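COG0778: Nitroreductase (Streptococcus pneumoniae, PDB 2B67) binds flavin mononucleotide as a nitroreductase-family oxidoreductase and probably uses it to pass electrons from a reduced nicotinamide nucleotide to an acceptor. Local coordinates at the interface of chains A and B. Numbering follows the deposited sequence. Chains: chain A/B, COG0778: Nitroreductase.

Contact 1: the interface of chains A and B. Residues chain A 195, 199-200; chain B 90, 93, 97.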
loop_
_atom_site.group_PDB
_atom_site.type_symbol
_atom_site.label_atom_id
_atom_site.label_comp_id
_atom_site.label_asym_id
_atom_site.label_seq_id
_atom_site.Cartn_x
_atom_site.Cartn_y
_atom_site.Cartn_z
ATOM N N LEU A 195 -12.535 -2.710 -12.522
ATOM C CA LEU A 195 -12.412 -3.593 -13.684
ATOM C C LEU A 195 -12.762 -5.043 -13.350
ATOM O O LEU A 195 -12.492 -5.498 -12.240
ATOM C CB LEU A 195 -10.986 -3.539 -14.228
ATOM C CG LEU A 195 -10.555 -2.217 -14.848
ATOM C CD1 LEU A 195 -9.011 -2.191 -14.876
ATOM C CD2 LEU A 195 -11.149 -2.015 -16.263
ATOM N N GLU A 199 -9.996 -9.310 -16.322
ATOM C CA GLU A 199 -9.327 -8.251 -17.097
ATOM C C GLU A 199 -7.919 -7.903 -16.602
ATOM O O GLU A 199 -7.110 -7.368 -17.367
ATOM C CB GLU A 199 -10.167 -6.967 -17.092
ATOM C CG GLU A 199 -9.720 -5.920 -18.095
ATOM C CD GLU A 199 -9.850 -6.414 -19.550
ATOM O OE1 GLU A 199 -8.807 -6.752 -20.164
ATOM O OE2 GLU A 199 -10.993 -6.477 -20.065
ATOM N N ILE A 200 -7.642 -8.163 -15.321
ATOM C CA ILE A 200 -6.384 -7.699 -14.712
ATOM C C ILE A 200 -5.515 -8.860 -14.220
ATOM O O ILE A 200 -4.488 -8.636 -13.603
ATOM C CB ILE A 200 -6.636 -6.682 -13.549
ATOM C CG1 ILE A 200 -7.466 -7.334 -12.444
ATOM C CG2 ILE A 200 -7.306 -5.397 -14.068
ATOM C CD1 ILE A 200 -7.688 -6.478 -11.270
ATOM N N ARG B 90 -4.324 3.702 -19.222
ATOM C CA ARG B 90 -5.063 3.075 -18.136
ATOM C C ARG B 90 -6.405 3.783 -17.923
ATOM O O ARG B 90 -7.444 3.113 -17.808
ATOM C CB ARG B 90 -4.190 3.036 -16.865
ATOM C CG ARG B 90 -4.888 2.648 -15.565
ATOM C CD ARG B 90 -5.492 1.249 -15.556
ATOM N NE ARG B 90 -4.600 0.247 -16.159
ATOM C CZ ARG B 90 -4.663 -1.064 -15.944
ATOM N NH1 ARG B 90 -5.547 -1.585 -15.101
ATOM N NH2 ARG B 90 -3.817 -1.861 -16.566
ATOM N N LYS B 93 -8.739 2.901 -20.740
ATOM C CA LYS B 93 -9.165 1.515 -20.546
ATOM C C LYS B 93 -10.347 1.426 -19.572
ATOM O O LYS B 93 -11.380 0.818 -19.870
ATOM C CB LYS B 93 -7.975 0.669 -20.067
ATOM C CG LYS B 93 -8.300 -0.772 -19.681
ATOM C CD LYS B 93 -7.054 -1.399 -19.037
ATOM C CE LYS B 93 -7.259 -2.854 -18.688
ATOM N NZ LYS B 93 -6.999 -3.757 -19.848
ATOM N N VAL B 97 -13.823 -0.219 -20.838
ATOM C CA VAL B 97 -14.376 -1.407 -20.181
ATOM C C VAL B 97 -15.612 -1.100 -19.334
ATOM O O VAL B 97 -16.605 -1.813 -19.418
ATOM C CB VAL B 97 -13.298 -2.163 -19.353
ATOM C CG1 VAL B 97 -13.858 -3.464 -18.790
ATOM C CG2 VAL B 97 -12.066 -2.456 -20.205
#
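A:Leu195 meets B:Val97 and B:Arg90 where the C-terminal segment of one nitroreductase-family subunit runs past helix 87-102 of the other. Such FMN enzymes are typically homodimers, and this patch is probably one strip of the dimer interface. The packed part joins A:Leu195 to B:Val97 and A:Glu199 to B:Lys93. Methyl CD2 of A:Leu195 sits 3.8 Å from the branch carbon CB of B:Val97, with the two side chains crossing at about a right angle. A:Glu199, at the end of the 3-10 helix 197-199, is bent at chi2 (63°), and its CG lies 4.0 Å from CE of B:Lys93, so the aliphatic parts of the two chains pass one another. B:Lys93 runs out nearly straight and turns only at its last torsion (chi4 84°), which brings NZ to 3.5 Å from the carboxylate OE1 of A:Glu199, a long salt bridge and a loose electrostatic link. The thin side is that of B:Arg90 and A:Ile200. CD1 of A:Leu195 faces NH1 of B:Arg90 at 3.5 Å. Bends at chi2 and chi3 curl the B:Arg90 chain, bringing its guanidinium over CD of B:Lys93, which lies 3.9 Å from the guanidinium plane. A:Ile200 contributes little, its CG2 staying 4.3 Å from NH1 of B:Arg90.

Contact 2: the interface of chains A and B. Residues chain A 49, 51, 168-170; chain B 202, 204.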
loop_
_atom_site.group_PDB
_atom_site.type_symbol
_atom_site.label_atom_id
_atom_site.label_comp_id
_atom_site.label_asym_id
_atom_site.label_seq_id
_atom_site.Cartn_x
_atom_site.Cartn_y
_atom_site.Cartn_z
ATOM N N LYS A 49 5.669 7.766 9.543
ATOM C CA LYS A 49 5.383 8.692 10.647
ATOM C C LYS A 49 3.986 9.250 10.427
ATOM O O LYS A 49 3.674 9.741 9.338
ATOM C CB LYS A 49 6.401 9.842 10.724
ATOM C CG LYS A 49 6.071 10.801 11.895
ATOM C CD LYS A 49 6.718 12.198 11.787
ATOM C CE LYS A 49 8.192 12.117 12.177
ATOM N NZ LYS A 49 8.382 11.802 13.625
ATOM N N VAL A 51 1.164 11.869 11.400
ATOM C CA VAL A 51 0.931 13.154 12.029
ATOM C C VAL A 51 -0.583 13.371 12.149
ATOM O O VAL A 51 -1.260 13.620 11.147
ATOM C CB VAL A 51 1.656 14.308 11.280
ATOM C CG1 VAL A 51 1.411 15.615 12.006
ATOM C CG2 VAL A 51 3.185 14.032 11.209
ATOM N N LEU A 168 3.042 21.827 9.214
ATOM C CA LEU A 168 2.841 20.884 10.306
ATOM C C LEU A 168 4.009 20.792 11.291
ATOM O O LEU A 168 3.938 20.012 12.247
ATOM C CB LEU A 168 2.500 19.484 9.752
ATOM C CG LEU A 168 1.232 19.375 8.911
ATOM C CD1 LEU A 168 0.854 17.936 8.592
ATOM C CD2 LEU A 168 0.096 20.056 9.626
ATOM N N GLU A 169 5.073 21.562 11.045
ATOM C CA GLU A 169 6.259 21.594 11.906
ATOM C C GLU A 169 6.885 20.211 12.073
ATOM O O GLU A 169 7.071 19.719 13.192
ATOM C CB GLU A 169 5.961 22.243 13.278
ATOM C CG GLU A 169 5.323 23.616 13.138
ATOM C CD GLU A 169 4.959 24.274 14.481
ATOM O OE1 GLU A 169 4.958 23.586 15.548
ATOM O OE2 GLU A 169 4.656 25.499 14.442
ATOM N N ILE A 170 7.212 19.593 10.943
ATOM C CA ILE A 170 7.823 18.271 10.933
ATOM C C ILE A 170 9.168 18.382 10.202
ATOM O O ILE A 170 9.245 19.012 9.149
ATOM C CB ILE A 170 6.925 17.258 10.166
ATOM C CG1 ILE A 170 5.523 17.148 10.792
ATOM C CG2 ILE A 170 7.686 15.943 9.986
ATOM C CD1 ILE A 170 5.449 16.449 12.209
ATOM N N GLU B 202 2.980 11.871 15.698
ATOM C CA GLU B 202 3.046 13.241 16.187
ATOM C C GLU B 202 1.656 13.871 16.238
ATOM O O GLU B 202 0.767 13.531 15.461
ATOM C CB GLU B 202 3.972 14.087 15.335
ATOM C CG GLU B 202 5.345 13.488 15.125
ATOM C CD GLU B 202 6.283 13.689 16.284
ATOM O OE1 GLU B 202 7.187 12.843 16.434
ATOM O OE2 GLU B 202 6.136 14.691 17.036
ATOM N N ARG B 204 -0.589 17.337 16.026
ATOM C CA ARG B 204 -0.581 18.699 15.542
ATOM C C ARG B 204 -2.030 19.172 15.402
ATOM O O ARG B 204 -2.970 18.574 15.979
ATOM C CB ARG B 204 0.130 18.778 14.178
ATOM C CG ARG B 204 1.567 18.396 14.186
ATOM C CD ARG B 204 2.427 19.412 14.954
ATOM N NE ARG B 204 3.860 19.147 14.804
ATOM C CZ ARG B 204 4.615 18.447 15.661
ATOM N NH1 ARG B 204 4.091 17.918 16.750
ATOM N NH2 ARG B 204 5.906 18.286 15.425
ATOM O OXT ARG B 204 -2.278 20.155 14.685
HETATM O O HOH W 1 6.827 10.335 15.784
#
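A:Val51, in strand 48-53, forms a parallel beta bridge with B:Glu202 of strand 201-203, so that the C-terminal strand of chain B extends along a strand of its partner. At the chain end, B:Arg204 reaches across to two successive backbone carbonyls of chain A. Its NE bonds to O of A:Leu168 at 2.7 Å, bent at the hydrogen (140°), and its NH2 to O of A:Glu169 at 2.9 Å, almost straight (171°). Both oxygens lie close to the guanidinium plane, so the pair fixes the rotation of the group and caps the C-terminal end of helix 161-168. A turn at chi2 (-68°) directs the arginine toward these carbonyls, and its CG packs 3.5 Å from CG1 of A:Val51. CD1 of A:Ile170 packs against the guanidinium, 4.1 Å from CZ of B:Arg204. On the other flank, A:Lys49 curls at chi3 and chi4 to set NZ 3.2 Å from OE1 of B:Glu202, a salt bridge whose hydrogen bond is weak. A water reinforces it, 3.0 Å from NZ of A:Lys49 and 2.6 Å from OE1 of B:Glu202. The second carboxylate oxygen of B:Glu202, OE2, forms a long salt bridge within chain B with NH1 of B:Arg204 at 3.8 Å, and may help to orient the guanidinium. The site thus anchors the C-terminal tail of one subunit on its neighbour, which probably stabilises the dimer.

Contact 3: the interface of chains A and B. Residues chain A 35, 38-39, 141, 145; chain B 6-7, 10.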
loop_
_atom_site.group_PDB
_atom_site.type_symbol
_atom_site.label_atom_id
_atom_site.label_comp_id
_atom_site.label_asym_id
_atom_site.label_seq_id
_atom_site.Cartn_x
_atom_site.Cartn_y
_atom_site.Cartn_z
ATOM N N ILE A 35 -3.051 -0.754 14.972
ATOM C CA ILE A 35 -3.339 -1.912 14.086
ATOM C C ILE A 35 -2.645 -1.768 12.705
ATOM O O ILE A 35 -2.067 -2.734 12.195
ATOM C CB ILE A 35 -4.883 -2.163 13.908
ATOM C CG1 ILE A 35 -5.516 -2.614 15.235
ATOM C CG2 ILE A 35 -5.161 -3.246 12.867
ATOM C CD1 ILE A 35 -7.055 -2.587 15.190
ATOM N N LEU A 38 1.004 -2.872 12.157
ATOM C CA LEU A 38 1.239 -4.327 12.045
ATOM C C LEU A 38 1.535 -4.715 10.604
ATOM O O LEU A 38 2.096 -5.787 10.375
ATOM C CB LEU A 38 0.041 -5.138 12.558
ATOM C CG LEU A 38 -0.313 -4.924 14.030
ATOM C CD1 LEU A 38 -1.619 -5.650 14.367
ATOM C CD2 LEU A 38 0.810 -5.421 14.952
ATOM N N ALA A 39 1.207 -3.824 9.655
ATOM C CA ALA A 39 1.559 -3.982 8.221
ATOM C C ALA A 39 2.993 -4.435 7.995
ATOM O O ALA A 39 3.886 -3.940 8.684
ATOM C CB ALA A 39 1.415 -2.664 7.510
ATOM N N ASN A 141 -3.849 -0.436 5.319
ATOM C CA ASN A 141 -4.127 -1.106 6.601
ATOM C C ASN A 141 -4.845 -0.106 7.536
ATOM O O ASN A 141 -5.810 -0.464 8.218
ATOM C CB ASN A 141 -2.822 -1.644 7.224
ATOM C CG ASN A 141 -3.020 -2.980 7.962
ATOM O OD1 ASN A 141 -3.960 -3.726 7.688
ATOM N ND2 ASN A 141 -2.124 -3.286 8.884
ATOM N N ALA A 145 -8.504 -0.377 9.152
ATOM C CA ALA A 145 -8.635 -0.330 10.604
ATOM C C ALA A 145 -9.676 0.716 11.055
ATOM O O ALA A 145 -10.458 0.462 11.956
ATOM C CB ALA A 145 -7.251 -0.129 11.306
ATOM N N PHE B 6 -10.624 -7.224 12.683
ATOM C CA PHE B 6 -9.523 -6.838 11.812
ATOM C C PHE B 6 -8.191 -6.929 12.532
ATOM O O PHE B 6 -7.197 -7.342 11.937
ATOM C CB PHE B 6 -9.754 -5.434 11.235
ATOM C CG PHE B 6 -8.767 -5.042 10.177
ATOM C CD1 PHE B 6 -8.583 -5.832 9.052
ATOM C CD2 PHE B 6 -8.031 -3.875 10.298
ATOM C CE1 PHE B 6 -7.654 -5.444 8.056
ATOM C CE2 PHE B 6 -7.117 -3.481 9.321
ATOM C CZ PHE B 6 -6.929 -4.255 8.200
ATOM N N LEU B 7 -8.174 -6.550 13.811
ATOM C CA LEU B 7 -7.005 -6.791 14.652
ATOM C C LEU B 7 -6.572 -8.254 14.598
ATOM O O LEU B 7 -5.396 -8.527 14.439
ATOM C CB LEU B 7 -7.239 -6.383 16.119
ATOM C CG LEU B 7 -6.175 -6.805 17.142
ATOM C CD1 LEU B 7 -4.728 -6.369 16.727
ATOM C CD2 LEU B 7 -6.530 -6.280 18.577
ATOM N N ASN B 10 -5.038 -9.268 11.215
ATOM C CA ASN B 10 -3.672 -8.728 11.120
ATOM C C ASN B 10 -2.682 -9.583 11.900
ATOM O O ASN B 10 -1.595 -9.885 11.407
ATOM C CB ASN B 10 -3.629 -7.268 11.594
ATOM C CG ASN B 10 -3.651 -6.270 10.432
ATOM O OD1 ASN B 10 -2.612 -5.983 9.832
ATOM N ND2 ASN B 10 -4.824 -5.735 10.126
#
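With CG of B:Phe6 turned away from its backbone N (chi1 -172°) and B:Asn10 at chi1 -99°, the ring and the amide, one helical turn apart on helix 6-12, both face A:Asn141 of helix 124-148. The asparagines approach from opposite directions and pair through two hydrogen bonds. ND2 of A:Asn141 donates to OD1 of B:Asn10 at 2.9 Å, and ND2 of B:Asn10 returns a longer bond to OD1 of A:Asn141 at 3.3 Å. Each acceptor lies near the plane of the donating amide, yet the two amides are twisted 46° apart, so each donor is tilted from the plane of the carbonyl it meets. Two-way pairing uses the carbonyl and the N-H of both side chains and should resist flipping of either amide. Around it the contact is apolar. Methyl CD1 of A:Leu38 touches CB of B:Asn10 at 3.8 Å, and A:Ile35 splits its branches, CD1 resting on CB of B:Leu7 at 3.9 Å and CG2 filling the angle between B:Phe6 and the B:Asn10 amide. The CD2-CE2 edge of the ring lies along helix 124-148, with CD2 of B:Phe6 3.6 Å from CA of A:Ala145. In this likely dimer interface of the nitroreductase fold, the N-terminal helix of one subunit is thereby packed against two helices of the other. ND2 of B:Asn10 sits 3.2 Å above the plane of the B:Phe6 ring, offset toward its rim.

The contacts span one two-fold symmetric interface: their C-alpha centres lie about 38 Å apart for contacts 1 and 2, 29 Å for contacts 1 and 3, and 22 Å for contacts 2 and 3. No residue is shared, but contacts 1 and 2 both draw on the C-terminal stretch, 3-10 helix 197-199 of chain A and strand 201-203 of chain B. Contact 3 instead sets the N-terminal helix of chain B against helices 26-36 and 124-148 of chain A. With every contact twinned, both chain ends engage the partner; the subunits embrace, as is typical of nitroreductase-family dimers, and this pair is probably the biological one.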